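Local atomic coordinates of Phthiocerol/phenolphthiocerol synthesis polyketide synthase type I PpsC (Mycobacterium tuberculosis, PDB entry 5NJI), a protein that probably dehydrates beta-hydroxyacyl intermediates to trans-enoyl thioesters, through its dehydratase domain, during phthiocerol and phenolphthiocerol chain synthesis. Residues 240-245 with 284-289; 292-297 with 310-315; 233-238 with 280-285; 183-188 with 259-264. The protein carries 1 engineered substitution. All coordinates share one frame; numbering follows the deposited sequence.

Contact 1 of 4, residues 240-245 with 284-289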
# COMPACT_ATOMS: atom_id res chain seq x y z
N ARG A 240 9.00 -13.04 -13.28
CA ARG A 240 8.73 -14.14 -14.21
C ARG A 240 7.33 -14.71 -13.99
O ARG A 240 6.61 -14.98 -14.95
CB ARG A 240 9.78 -15.24 -14.07
CG ARG A 240 9.61 -16.35 -15.11
CD ARG A 240 10.92 -17.04 -15.44
NE ARG A 240 11.65 -17.44 -14.24
CZ ARG A 240 12.69 -18.27 -14.23
NH1 ARG A 240 13.12 -18.81 -15.36
NH2 ARG A 240 13.29 -18.56 -13.09
N THR A 241 6.93 -14.90 -12.73
CA THR A 241 5.59 -15.42 -12.46
C THR A 241 4.53 -14.51 -13.08
O THR A 241 3.56 -14.99 -13.67
CB THR A 241 5.39 -15.55 -10.95
OG1 THR A 241 6.34 -16.47 -10.43
CG2 THR A 241 4.00 -16.05 -10.62
N ALA A 242 4.72 -13.20 -12.97
CA ALA A 242 3.72 -12.27 -13.49
C ALA A 242 3.68 -12.28 -15.01
O ALA A 242 2.60 -12.23 -15.60
CB ALA A 242 4.01 -10.86 -12.98
N THR A 243 4.85 -12.28 -15.66
CA THR A 243 4.84 -12.20 -17.11
C THR A 243 4.40 -13.53 -17.72
O THR A 243 3.74 -13.54 -18.77
CB THR A 243 6.22 -11.77 -17.62
OG1 THR A 243 7.23 -12.64 -17.12
CG2 THR A 243 6.54 -10.35 -17.14
N ASP A 244 4.69 -14.65 -17.07
CA ASP A 244 4.16 -15.93 -17.54
C ASP A 244 2.63 -15.93 -17.51
O ASP A 244 1.99 -16.48 -18.41
CB ASP A 244 4.71 -17.09 -16.70
CG ASP A 244 6.14 -17.47 -17.07
OD1 ASP A 244 6.72 -16.86 -18.00
OD2 ASP A 244 6.69 -18.38 -16.42
N LEU A 245 2.04 -15.30 -16.50
CA LEU A 245 0.59 -15.30 -16.38
C LEU A 245 -0.04 -14.44 -17.47
O LEU A 245 -1.08 -14.80 -18.03
CB LEU A 245 0.16 -14.81 -15.00
CG LEU A 245 -1.34 -14.57 -14.79
CD1 LEU A 245 -2.12 -15.87 -14.87
CD2 LEU A 245 -1.61 -13.86 -13.48
N GLY A 284 11.32 -6.96 -6.04
CA GLY A 284 10.13 -7.75 -5.78
C GLY A 284 10.26 -9.16 -6.31
O GLY A 284 10.80 -9.38 -7.39
N SER A 285 9.76 -10.12 -5.52
CA SER A 285 9.70 -11.51 -5.92
C SER A 285 8.28 -12.01 -5.73
O SER A 285 7.57 -11.59 -4.81
CB SER A 285 10.68 -12.39 -5.11
OG SER A 285 10.40 -12.34 -3.73
N LEU A 286 7.86 -12.89 -6.64
CA LEU A 286 6.50 -13.39 -6.67
C LEU A 286 6.52 -14.88 -6.93
O LEU A 286 7.30 -15.37 -7.75
CB LEU A 286 5.71 -12.67 -7.77
CG LEU A 286 4.19 -12.83 -7.85
CD1 LEU A 286 3.52 -12.13 -6.69
CD2 LEU A 286 3.69 -12.27 -9.13
N ALA A 287 5.69 -15.62 -6.18
CA ALA A 287 5.53 -17.06 -6.32
C ALA A 287 4.04 -17.41 -6.36
O ALA A 287 3.20 -16.73 -5.75
CB ALA A 287 6.22 -17.81 -5.16
N ALA A 288 3.71 -18.46 -7.09
CA ALA A 288 2.37 -19.02 -7.05
C ALA A 288 2.12 -19.74 -5.73
O ALA A 288 3.02 -20.38 -5.17
CB ALA A 288 2.15 -19.99 -8.22
N ALA A 289 0.88 -19.64 -5.26
CA ALA A 289 0.41 -20.32 -4.06
C ALA A 289 -0.97 -20.87 -4.43
O ALA A 289 -2.02 -20.28 -4.15
CB ALA A 289 0.36 -19.39 -2.85
O HOH W 1 8.73 -15.27 -10.41

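Contact 2 of 4, residues 292-297 with 310-315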
# COMPACT_ATOMS: atom_id res chain seq x y z
N ARG A 292 -3.61 -18.52 -5.94
CA ARG A 292 -3.23 -17.17 -5.55
C ARG A 292 -1.76 -16.94 -5.84
O ARG A 292 -1.03 -17.85 -6.26
CB ARG A 292 -3.54 -16.95 -4.07
CG ARG A 292 -5.03 -16.99 -3.81
CD ARG A 292 -5.44 -16.21 -2.60
NE ARG A 292 -6.87 -15.92 -2.66
CZ ARG A 292 -7.57 -15.39 -1.67
NH1 ARG A 292 -6.97 -15.08 -0.53
NH2 ARG A 292 -8.86 -15.17 -1.83
N LEU A 293 -1.33 -15.69 -5.66
CA LEU A 293 0.06 -15.29 -5.81
C LEU A 293 0.53 -14.66 -4.51
O LEU A 293 -0.25 -13.97 -3.84
CB LEU A 293 0.22 -14.30 -6.97
CG LEU A 293 -0.33 -14.80 -8.31
CD1 LEU A 293 -0.49 -13.62 -9.24
CD2 LEU A 293 0.58 -15.84 -8.92
N VAL A 294 1.78 -14.92 -4.14
CA VAL A 294 2.37 -14.36 -2.92
C VAL A 294 3.69 -13.70 -3.26
O VAL A 294 4.60 -14.34 -3.81
CB VAL A 294 2.56 -15.42 -1.82
CG1 VAL A 294 3.27 -14.81 -0.62
CG2 VAL A 294 1.22 -15.98 -1.39
N GLY A 295 3.83 -12.42 -2.89
CA GLY A 295 5.00 -11.66 -3.21
C GLY A 295 5.67 -11.10 -1.96
O GLY A 295 5.14 -11.14 -0.84
N GLU A 296 6.85 -10.54 -2.20
CA GLU A 296 7.67 -9.90 -1.18
C GLU A 296 8.35 -8.73 -1.87
O GLU A 296 8.80 -8.89 -3.01
CB GLU A 296 8.71 -10.89 -0.60
CG GLU A 296 9.39 -10.44 0.68
CD GLU A 296 10.59 -9.54 0.43
OE1 GLU A 296 11.17 -9.60 -0.67
OE2 GLU A 296 10.95 -8.76 1.34
N VAL A 297 8.38 -7.56 -1.23
CA VAL A 297 9.03 -6.38 -1.82
C VAL A 297 9.88 -5.67 -0.78
O VAL A 297 9.52 -5.57 0.40
CB VAL A 297 8.02 -5.39 -2.45
CG1 VAL A 297 7.09 -6.10 -3.44
CG2 VAL A 297 7.21 -4.69 -1.41
N VAL A 310 7.88 -5.45 2.79
CA VAL A 310 6.62 -6.18 2.87
C VAL A 310 6.93 -7.67 2.80
O VAL A 310 7.34 -8.17 1.75
CB VAL A 310 5.66 -5.77 1.75
CG1 VAL A 310 4.33 -6.51 1.91
CG2 VAL A 310 5.45 -4.29 1.76
N ASP A 311 6.71 -8.39 3.91
CA ASP A 311 7.07 -9.81 3.98
C ASP A 311 6.17 -10.66 3.08
O ASP A 311 6.66 -11.59 2.42
CB ASP A 311 6.96 -10.32 5.42
CG ASP A 311 8.00 -9.73 6.38
OD1 ASP A 311 9.05 -9.19 5.96
OD2 ASP A 311 7.76 -9.85 7.61
N GLU A 312 4.86 -10.40 3.09
CA GLU A 312 3.93 -11.12 2.23
C GLU A 312 2.90 -10.16 1.66
O GLU A 312 2.24 -9.44 2.41
CB GLU A 312 3.17 -12.22 2.98
CG GLU A 312 4.05 -13.32 3.53
CD GLU A 312 3.27 -14.35 4.33
OE1 GLU A 312 2.04 -14.20 4.46
OE2 GLU A 312 3.88 -15.31 4.83
N VAL A 313 2.72 -10.21 0.35
CA VAL A 313 1.57 -9.60 -0.29
C VAL A 313 0.86 -10.72 -1.03
O VAL A 313 1.41 -11.32 -1.97
CB VAL A 313 1.94 -8.44 -1.21
CG1 VAL A 313 3.02 -8.81 -2.16
CG2 VAL A 313 0.70 -7.91 -1.97
N GLU A 314 -0.34 -11.03 -0.59
CA GLU A 314 -1.14 -12.10 -1.16
C GLU A 314 -2.13 -11.51 -2.14
O GLU A 314 -2.85 -10.57 -1.80
CB GLU A 314 -1.87 -12.85 -0.05
CG GLU A 314 -2.79 -13.95 -0.51
CD GLU A 314 -3.40 -14.67 0.69
OE1 GLU A 314 -2.86 -14.52 1.81
OE2 GLU A 314 -4.39 -15.39 0.49
N MET A 315 -2.15 -12.02 -3.37
CA MET A 315 -2.99 -11.49 -4.42
C MET A 315 -3.94 -12.54 -4.96
O MET A 315 -3.60 -13.72 -5.06
CB MET A 315 -2.12 -10.90 -5.53
CG MET A 315 -1.23 -9.82 -4.94
SD MET A 315 -0.41 -8.80 -6.12
CE MET A 315 0.84 -9.96 -6.64
O HOH W 2 10.87 -9.96 4.32

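Contact 3 of 4, residues 233-238 with 280-285. With 8Z2 (~{S}-[2-[3-[[(2~{R})-4-[[[(2~{R},3~{S},4~{R},5~{R})-5-(6-aminopurin-9-yl)-4-oxidanyl-3-phosphonooxy-oxolan-2-yl]methoxy-oxidanyl-phosphoryl]oxy-oxidanyl-phosphoryl]oxy-3,3-dimethyl-2-oxidanyl-butanoyl]amino]propanoylamino]ethyl] (~{E})-dodec-2-enethioate), chain B.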
# COMPACT_ATOMS: atom_id res chain seq x y z
N LEU A 233 5.01 -2.05 -5.00
CA LEU A 233 4.27 -3.27 -5.33
C LEU A 233 4.18 -3.52 -6.83
O LEU A 233 4.12 -4.68 -7.25
CB LEU A 233 2.85 -3.20 -4.76
CG LEU A 233 2.72 -3.07 -3.24
CD1 LEU A 233 1.25 -2.92 -2.89
CD2 LEU A 233 3.33 -4.29 -2.54
N GLN A 234 4.15 -2.46 -7.64
CA GLN A 234 4.04 -2.61 -9.08
C GLN A 234 5.19 -3.44 -9.63
O GLN A 234 5.04 -4.05 -10.69
CB GLN A 234 4.05 -1.25 -9.75
CG GLN A 234 2.81 -0.42 -9.53
CD GLN A 234 3.03 1.01 -9.98
OE1 GLN A 234 3.95 1.29 -10.74
NE2 GLN A 234 2.21 1.93 -9.49
N THR A 235 6.32 -3.46 -8.93
CA THR A 235 7.48 -4.24 -9.37
C THR A 235 7.13 -5.71 -9.53
O THR A 235 7.74 -6.41 -10.33
CB THR A 235 8.63 -4.09 -8.37
OG1 THR A 235 8.28 -4.74 -7.15
CG2 THR A 235 8.91 -2.65 -8.05
N LEU A 236 6.15 -6.19 -8.75
CA LEU A 236 5.77 -7.60 -8.83
C LEU A 236 5.22 -7.95 -10.19
O LEU A 236 5.29 -9.12 -10.59
CB LEU A 236 4.75 -7.91 -7.74
CG LEU A 236 5.30 -7.76 -6.32
CD1 LEU A 236 4.15 -7.90 -5.33
CD2 LEU A 236 6.43 -8.75 -6.00
N GLY A 237 4.73 -6.96 -10.93
CA GLY A 237 4.22 -7.15 -12.27
C GLY A 237 5.28 -7.49 -13.29
O GLY A 237 4.92 -7.89 -14.41
N ALA A 238 6.55 -7.34 -12.95
CA ALA A 238 7.63 -7.64 -13.88
C ALA A 238 8.34 -8.93 -13.55
O ALA A 238 9.29 -9.29 -14.25
CB ALA A 238 8.64 -6.49 -13.90
N VAL A 280 14.45 4.76 -3.82
CA VAL A 280 14.88 4.83 -5.21
C VAL A 280 15.00 3.47 -5.88
O VAL A 280 15.06 3.40 -7.11
CB VAL A 280 16.22 5.59 -5.35
CG1 VAL A 280 16.07 7.00 -4.84
CG2 VAL A 280 17.32 4.90 -4.60
N ARG A 281 15.02 2.37 -5.12
CA ARG A 281 15.14 1.04 -5.69
C ARG A 281 14.14 0.13 -5.01
O ARG A 281 14.04 0.12 -3.78
CB ARG A 281 16.55 0.46 -5.51
CG ARG A 281 17.69 1.27 -6.13
CD ARG A 281 17.68 1.24 -7.65
NE ARG A 281 17.74 -0.12 -8.18
CZ ARG A 281 17.65 -0.42 -9.47
NH1 ARG A 281 17.49 0.53 -10.38
NH2 ARG A 281 17.72 -1.69 -9.86
N ALA A 282 13.40 -0.64 -5.81
CA ALA A 282 12.50 -1.66 -5.30
C ALA A 282 12.85 -3.00 -5.91
O ALA A 282 13.14 -3.09 -7.11
CB ALA A 282 11.04 -1.29 -5.61
N VAL A 283 12.85 -4.04 -5.08
CA VAL A 283 13.11 -5.40 -5.51
C VAL A 283 11.92 -6.25 -5.08
O VAL A 283 11.51 -6.23 -3.92
CB VAL A 283 14.42 -5.94 -4.91
CG1 VAL A 283 14.70 -7.34 -5.43
CG2 VAL A 283 15.57 -5.00 -5.24
N GLY A 284 11.32 -6.96 -6.04
CA GLY A 284 10.13 -7.75 -5.78
C GLY A 284 10.26 -9.16 -6.31
O GLY A 284 10.80 -9.38 -7.39
N SER A 285 9.76 -10.12 -5.52
CA SER A 285 9.70 -11.51 -5.92
C SER A 285 8.28 -12.01 -5.73
O SER A 285 7.57 -11.59 -4.81
CB SER A 285 10.68 -12.39 -5.11
OG SER A 285 10.40 -12.34 -3.73
C2 8Z2 B . -12.50 -12.17 7.88
C4 8Z2 B . -13.63 -12.61 5.88
C5 8Z2 B . -14.78 -12.49 6.51
C6 8Z2 B . -14.82 -12.24 7.79
C8 8Z2 B . -15.25 -12.95 4.50
C10 8Z2 B . 0.64 -8.03 -10.73
C11 8Z2 B . 1.20 -9.39 -10.80
C12 8Z2 B . 0.43 -10.22 -11.76
N9 8Z2 B . -13.93 -12.84 4.62
N7 8Z2 B . -15.75 -12.67 5.66
N3 8Z2 B . -12.47 -12.46 6.54
N1 8Z2 B . -13.70 -12.07 8.51
N6 8Z2 B . -16.03 -12.15 8.29
C1' 8Z2 B . -12.49 -12.98 3.93
C2' 8Z2 B . -12.20 -14.39 4.28
O2' 8Z2 B . -10.87 -14.21 4.74
C3' 8Z2 B . -12.46 -15.15 2.87
O3' 8Z2 B . -12.71 -16.56 3.15
C4' 8Z2 B . -11.25 -14.30 2.10
O4' 8Z2 B . -11.70 -12.94 2.53
C5' 8Z2 B . -11.00 -14.22 0.60
O5' 8Z2 B . -12.01 -13.66 -0.16
P1 8Z2 B . -13.41 -14.11 -0.24
O11 8Z2 B . -13.94 -13.31 0.86
O12 8Z2 B . -13.72 -15.51 0.18
O6 8Z2 B . -14.17 -13.75 -1.73
P2 8Z2 B . -15.24 -12.55 -1.82
O21 8Z2 B . -15.76 -12.06 -0.41
O22 8Z2 B . -16.41 -12.51 -2.60
O7 8Z2 B . -14.15 -11.52 -2.49
CPA 8Z2 B . -12.85 -11.81 -3.03
CPB 8Z2 B . -12.34 -10.42 -3.50
CP8 8Z2 B . -12.39 -9.49 -2.27
CP7 8Z2 B . -10.94 -10.47 -4.03
CP9 8Z2 B . -13.28 -9.90 -4.58
OP3 8Z2 B . -11.56 -10.07 -1.33
CP6 8Z2 B . -11.94 -8.03 -2.53
OP2 8Z2 B . -12.55 -7.39 -3.30
NP2 8Z2 B . -11.02 -7.52 -1.74
CP5 8Z2 B . -10.52 -6.16 -1.78
CP4 8Z2 B . -9.28 -6.09 -2.65
CP3 8Z2 B . -8.79 -4.63 -2.68
OP1 8Z2 B . -9.55 -3.74 -2.46
NP1 8Z2 B . -7.53 -4.41 -2.97
CP2 8Z2 B . -6.96 -3.09 -2.98
CP1 8Z2 B . -7.34 -2.33 -4.20
S 8Z2 B . -6.59 -3.06 -5.69
P3 8Z2 B . -14.13 -16.86 4.14
O31 8Z2 B . -15.25 -15.79 3.46
O32 8Z2 B . -14.12 -16.41 5.47
O33 8Z2 B . -14.76 -18.18 4.15
CA1 8Z2 B . -5.12 -2.65 -5.54
CA2 8Z2 B . -4.23 -3.06 -6.65
OA1 8Z2 B . -4.61 -2.03 -4.66
CA3 8Z2 B . -2.79 -2.73 -6.53
CA4 8Z2 B . -1.91 -3.18 -7.62
CA5 8Z2 B . -0.44 -3.02 -7.30
CA6 8Z2 B . 0.40 -3.57 -8.44
CA7 8Z2 B . 0.45 -5.11 -8.41
CA8 8Z2 B . 0.87 -5.71 -9.74
CA9 8Z2 B . 1.28 -7.20 -9.68

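Contact 4 of 4, residues 183-188 with 259-264. With 8Z2 (~{S}-[2-[3-[[(2~{R})-4-[[[(2~{R},3~{S},4~{R},5~{R})-5-(6-aminopurin-9-yl)-4-oxidanyl-3-phosphonooxy-oxolan-2-yl]methoxy-oxidanyl-phosphoryl]oxy-oxidanyl-phosphoryl]oxy-3,3-dimethyl-2-oxidanyl-butanoyl]amino]propanoylamino]ethyl] (~{E})-dodec-2-enethioate), chain B.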
# COMPACT_ATOMS: atom_id res chain seq x y z
N ALA A 183 -4.93 -5.54 -18.14
CA ALA A 183 -5.60 -6.29 -17.09
C ALA A 183 -6.66 -5.47 -16.35
O ALA A 183 -7.27 -5.99 -15.41
CB ALA A 183 -4.58 -6.81 -16.09
N GLY A 184 -6.89 -4.21 -16.73
CA GLY A 184 -7.88 -3.37 -16.08
C GLY A 184 -7.34 -2.49 -14.96
O GLY A 184 -8.12 -1.79 -14.31
N GLN A 185 -6.05 -2.52 -14.72
CA GLN A 185 -5.37 -1.77 -13.66
C GLN A 185 -4.80 -0.53 -14.33
O GLN A 185 -3.80 -0.61 -15.05
CB GLN A 185 -4.28 -2.64 -13.06
CG GLN A 185 -3.57 -2.08 -11.88
CD GLN A 185 -3.95 -2.83 -10.65
OE1 GLN A 185 -4.62 -2.29 -9.79
NE2 GLN A 185 -3.57 -4.11 -10.58
N GLN A 186 -5.42 0.62 -14.09
CA GLN A 186 -5.15 1.84 -14.84
C GLN A 186 -4.52 2.89 -13.91
O GLN A 186 -5.20 3.75 -13.34
CB GLN A 186 -6.44 2.36 -15.48
CG GLN A 186 -7.10 1.35 -16.44
CD GLN A 186 -8.61 1.57 -16.56
OE1 GLN A 186 -9.40 0.82 -16.00
NE2 GLN A 186 -9.01 2.60 -17.30
N HIS A 187 -3.21 2.83 -13.78
CA HIS A 187 -2.48 3.81 -12.98
C HIS A 187 -2.32 5.11 -13.75
O HIS A 187 -1.71 5.12 -14.83
CB HIS A 187 -1.09 3.28 -12.62
CG HIS A 187 -1.06 2.12 -11.68
ND1 HIS A 187 -0.89 0.82 -12.11
CD2 HIS A 187 -1.13 2.06 -10.33
CE1 HIS A 187 -0.87 0.01 -11.06
NE2 HIS A 187 -1.00 0.74 -9.97
N GLY A 188 -2.81 6.21 -13.20
CA GLY A 188 -2.57 7.51 -13.77
C GLY A 188 -1.20 8.04 -13.42
O GLY A 188 -0.39 7.39 -12.76
N SER A 259 -5.25 -9.59 -20.12
CA SER A 259 -5.03 -10.66 -19.16
C SER A 259 -5.90 -10.49 -17.91
O SER A 259 -6.81 -9.66 -17.88
CB SER A 259 -3.55 -10.72 -18.77
OG SER A 259 -3.11 -9.48 -18.25
N ALA A 260 -5.62 -11.29 -16.89
CA ALA A 260 -6.45 -11.31 -15.69
C ALA A 260 -6.04 -10.22 -14.71
O ALA A 260 -4.86 -9.84 -14.62
CB ALA A 260 -6.37 -12.67 -14.99
N LEU A 261 -7.02 -9.73 -13.97
CA LEU A 261 -6.80 -8.70 -12.97
C LEU A 261 -6.30 -9.34 -11.68
O LEU A 261 -6.92 -10.26 -11.15
CB LEU A 261 -8.09 -7.94 -12.70
CG LEU A 261 -8.10 -6.90 -11.59
CD1 LEU A 261 -7.24 -5.72 -11.96
CD2 LEU A 261 -9.52 -6.45 -11.29
N VAL A 262 -5.18 -8.83 -11.17
CA VAL A 262 -4.53 -9.38 -10.00
C VAL A 262 -4.56 -8.30 -8.93
O VAL A 262 -3.99 -7.21 -9.13
CB VAL A 262 -3.09 -9.82 -10.32
CG1 VAL A 262 -2.35 -10.22 -9.07
CG2 VAL A 262 -3.15 -10.96 -11.34
N VAL A 263 -5.25 -8.56 -7.83
CA VAL A 263 -5.36 -7.52 -6.80
C VAL A 263 -4.92 -8.05 -5.44
O VAL A 263 -5.16 -9.22 -5.10
CB VAL A 263 -6.78 -6.93 -6.73
CG1 VAL A 263 -7.19 -6.37 -8.10
CG2 VAL A 263 -7.81 -7.93 -6.21
N PRO A 264 -4.26 -7.21 -4.64
CA PRO A 264 -3.90 -7.61 -3.29
C PRO A 264 -5.13 -7.81 -2.44
O PRO A 264 -6.08 -7.03 -2.51
CB PRO A 264 -3.06 -6.44 -2.78
CG PRO A 264 -2.62 -5.71 -3.99
CD PRO A 264 -3.74 -5.87 -4.96
C2 8Z2 B . -12.50 -12.17 7.88
C4 8Z2 B . -13.63 -12.61 5.88
C5 8Z2 B . -14.78 -12.49 6.51
C6 8Z2 B . -14.82 -12.24 7.79
C8 8Z2 B . -15.25 -12.95 4.50
C10 8Z2 B . 0.64 -8.03 -10.73
C11 8Z2 B . 1.20 -9.39 -10.80
C12 8Z2 B . 0.43 -10.22 -11.76
N9 8Z2 B . -13.93 -12.84 4.62
N7 8Z2 B . -15.75 -12.67 5.66
N3 8Z2 B . -12.47 -12.46 6.54
N1 8Z2 B . -13.70 -12.07 8.51
N6 8Z2 B . -16.03 -12.15 8.29
C1' 8Z2 B . -12.49 -12.98 3.93
C2' 8Z2 B . -12.20 -14.39 4.28
O2' 8Z2 B . -10.87 -14.21 4.74
C3' 8Z2 B . -12.46 -15.15 2.87
O3' 8Z2 B . -12.71 -16.56 3.15
C4' 8Z2 B . -11.25 -14.30 2.10
O4' 8Z2 B . -11.70 -12.94 2.53
C5' 8Z2 B . -11.00 -14.22 0.60
O5' 8Z2 B . -12.01 -13.66 -0.16
P1 8Z2 B . -13.41 -14.11 -0.24
O11 8Z2 B . -13.94 -13.31 0.86
O12 8Z2 B . -13.72 -15.51 0.18
O6 8Z2 B . -14.17 -13.75 -1.73
P2 8Z2 B . -15.24 -12.55 -1.82
O21 8Z2 B . -15.76 -12.06 -0.41
O22 8Z2 B . -16.41 -12.51 -2.60
O7 8Z2 B . -14.15 -11.52 -2.49
CPA 8Z2 B . -12.85 -11.81 -3.03
CPB 8Z2 B . -12.34 -10.42 -3.50
CP8 8Z2 B . -12.39 -9.49 -2.27
CP7 8Z2 B . -10.94 -10.47 -4.03
CP9 8Z2 B . -13.28 -9.90 -4.58
OP3 8Z2 B . -11.56 -10.07 -1.33
CP6 8Z2 B . -11.94 -8.03 -2.53
OP2 8Z2 B . -12.55 -7.39 -3.30
NP2 8Z2 B . -11.02 -7.52 -1.74
CP5 8Z2 B . -10.52 -6.16 -1.78
CP4 8Z2 B . -9.28 -6.09 -2.65
CP3 8Z2 B . -8.79 -4.63 -2.68
OP1 8Z2 B . -9.55 -3.74 -2.46
NP1 8Z2 B . -7.53 -4.41 -2.97
CP2 8Z2 B . -6.96 -3.09 -2.98
CP1 8Z2 B . -7.34 -2.33 -4.20
S 8Z2 B . -6.59 -3.06 -5.69
P3 8Z2 B . -14.13 -16.86 4.14
O31 8Z2 B . -15.25 -15.79 3.46
O32 8Z2 B . -14.12 -16.41 5.47
O33 8Z2 B . -14.76 -18.18 4.15
CA1 8Z2 B . -5.12 -2.65 -5.54
CA2 8Z2 B . -4.23 -3.06 -6.65
OA1 8Z2 B . -4.61 -2.03 -4.66
CA3 8Z2 B . -2.79 -2.73 -6.53
CA4 8Z2 B . -1.91 -3.18 -7.62
CA5 8Z2 B . -0.44 -3.02 -7.30
CA6 8Z2 B . 0.40 -3.57 -8.44
CA7 8Z2 B . 0.45 -5.11 -8.41
CA8 8Z2 B . 0.87 -5.71 -9.74
CA9 8Z2 B . 1.28 -7.20 -9.68
O HOH W 3 -3.50 -6.83 -12.61

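Contact 1 of 4, residues 240-245 with 284-289
In the double hotdog fold of polyketide synthase dehydratases, T241 and A242 set the first turn of helix 240-246 against L286 of strand 281-289. The segment axes come within 7.8 Å, and their directions differ by 58°. The contact is small and lies at the surface. T241 faces the strand. Its OG1 is anti to the carbonyl carbon (chi1 -61°), beside the backbone N and near the strand backbone, and CG2 is anti to that N. OG1 lies 3.1 Å from L286 O. The T241 and L286 side chains cross at about a right angle. The methyl CD2 of L286 meets the helix turn, 4.1 Å from T241 CG2 and also 4.1 Å from A242 CB. L286 and T241 both rest on L293 of the next strand. The CB of A242 also lies near the bound acyl-CoA, so the buried side of this turn borders the ligand pocket. One water joins the two backbones. It accepts a hydrogen bond from T241 N, an amide of the first helical turn, at 3.0 Å. The same water donates to L286 O, also at 3.0 Å.

Contact 2 of 4, residues 292-297 with 310-315
R292 reaches across to E314 at the start of strand 292-300. Its chain, extended from CG to NE, runs past M315, with R292 CB 3.4 Å from M315 O. NH1 then makes a salt bridge to E314 OE2 at 2.8 Å, with an N-H...O angle of 157°. The carboxylate lies at the edge of the guanidinium, but the two planes are 57° apart and OE2 is met from above the carboxylate plane. R292 also touches the bound CoA ester, so E314 probably steadies a pocket residue. L293 pairs with M315 by two backbone hydrogen bonds, and their side chains share the buried face. V294 follows on the other face, as a non-hydrogen-bonded pair with E314. These strands form an antiparallel hairpin of the second hotdog half. G295 is hydrogen-bonded to V313 in both directions. V313 CG1 folds in over the glycine, 3.4 Å from G295 O. At E296 the register shifts by one residue, a beta bulge. E296 CG lies 3.2 Å from V310 O. A water donates to both E296 OE2, at 3.2 Å, and D311 OD1, at 2.6 Å. D311 OD2 is held by H271. V297 closes the segment, hydrogen-bonded both ways to V310. Their side chains run side by side, with the two CG2 methyls of V297 and V310 3.6 Å apart.

Contact 3 of 4, residues 233-238 with 280-285
T235 turns its OG1 between its own backbone N and carbonyl carbon (chi1 69°), and CG2 then points at A282, with T235 CG2 3.5 Å from A282 CB. In L236, CG is anti to the carbonyl carbon (chi1 -64°), and the CD2 methyl ends at the strand, 3.3 Å from S285 O and 3.8 Å from G284 CA. G284 has no side chain, and this lets both residues come close to the strand backbone. T235 OG1 stands 3.8 Å from G284 CA but spends its hydrogen bond on A232 O, one turn back in the helix. These residues form a short 3-10 segment after helix 226-234, the helix cradled by the sheet in the second hotdog half. Successive i to i+3 backbone bonds, from L236, G237 and A238, hold the segment. Its far side lines the acyl pocket. Q234 CA is 3.8 Å from CA6 of the bound ester, and G237 N is 3.7 Å from its CA9. L236 serves both sides, since its CB lies 4.0 Å from CA9 while its CD2 packs on the strand. No hydrogen bond crosses between 233-238 and 280-285. The contact therefore rests on close van der Waals packing, which suits a wall behind an apolar acyl chain.

Contact 4 of 4, residues 183-188 with 259-264
Q185 meets V262 and the enoyl chain of the thioester in the substrate pocket of the double hotdog fold. It follows a Schellman motif, in which G184 ends helix 173-182. Q185 CB points toward 259-264, and CG runs anti to the backbone N (chi1 -175°). The chain bends at chi2 (109°), which brings the amide beside the ligand. CD lies 3.7 Å from CA4 of the bound ester. OE1 comes 3.3 Å from CA2, next to the thioester carbonyl carbon. NE2 turns to the strand and makes a weak hydrogen bond to V262 O at 3.4 Å. A water accepts a second weak bond from NE2 and a firmer one from V262 N, at 3.0 Å. Both of these NE2 bonds are weak. Nearer the helix end, A183 packs on the chain leading into the strand. Its O is 3.4 Å from L261 CB, and its CB is 3.4 Å from A260 O. The strand residues also meet the ligand. V262 borders the acyl tail, and V263 approaches the sulfur. P264 lays its ring CD against CA2. Its carbonyl O accepts a hydrogen bond from the pantetheine nitrogen NP1 at 3.0 Å.

All four contacts border the bound C12:1-CoA. Contacts 3 and 4 line its acyl and thioester parts. A242 of contact 1 lies by the tail end of the acyl chain (C12), and R292 of contact 2 by the CoA ribose (C5'). Contacts 1 and 3 share G284 and S285, and A242 CB lies 3.2 Å from L236 O. Contact 2 continues the same sheet: S285 O is 2.9 Å from E296 N, a probable hydrogen bond, and L286 CD1 is 3.4 Å from M315 CE. M315 also packs on V262, tying contact 2 to contact 4, whose centres are about 16 Å apart. Contacts 3 and 4 meet where Q234 NE2 is 3.4 Å from H187 CD2.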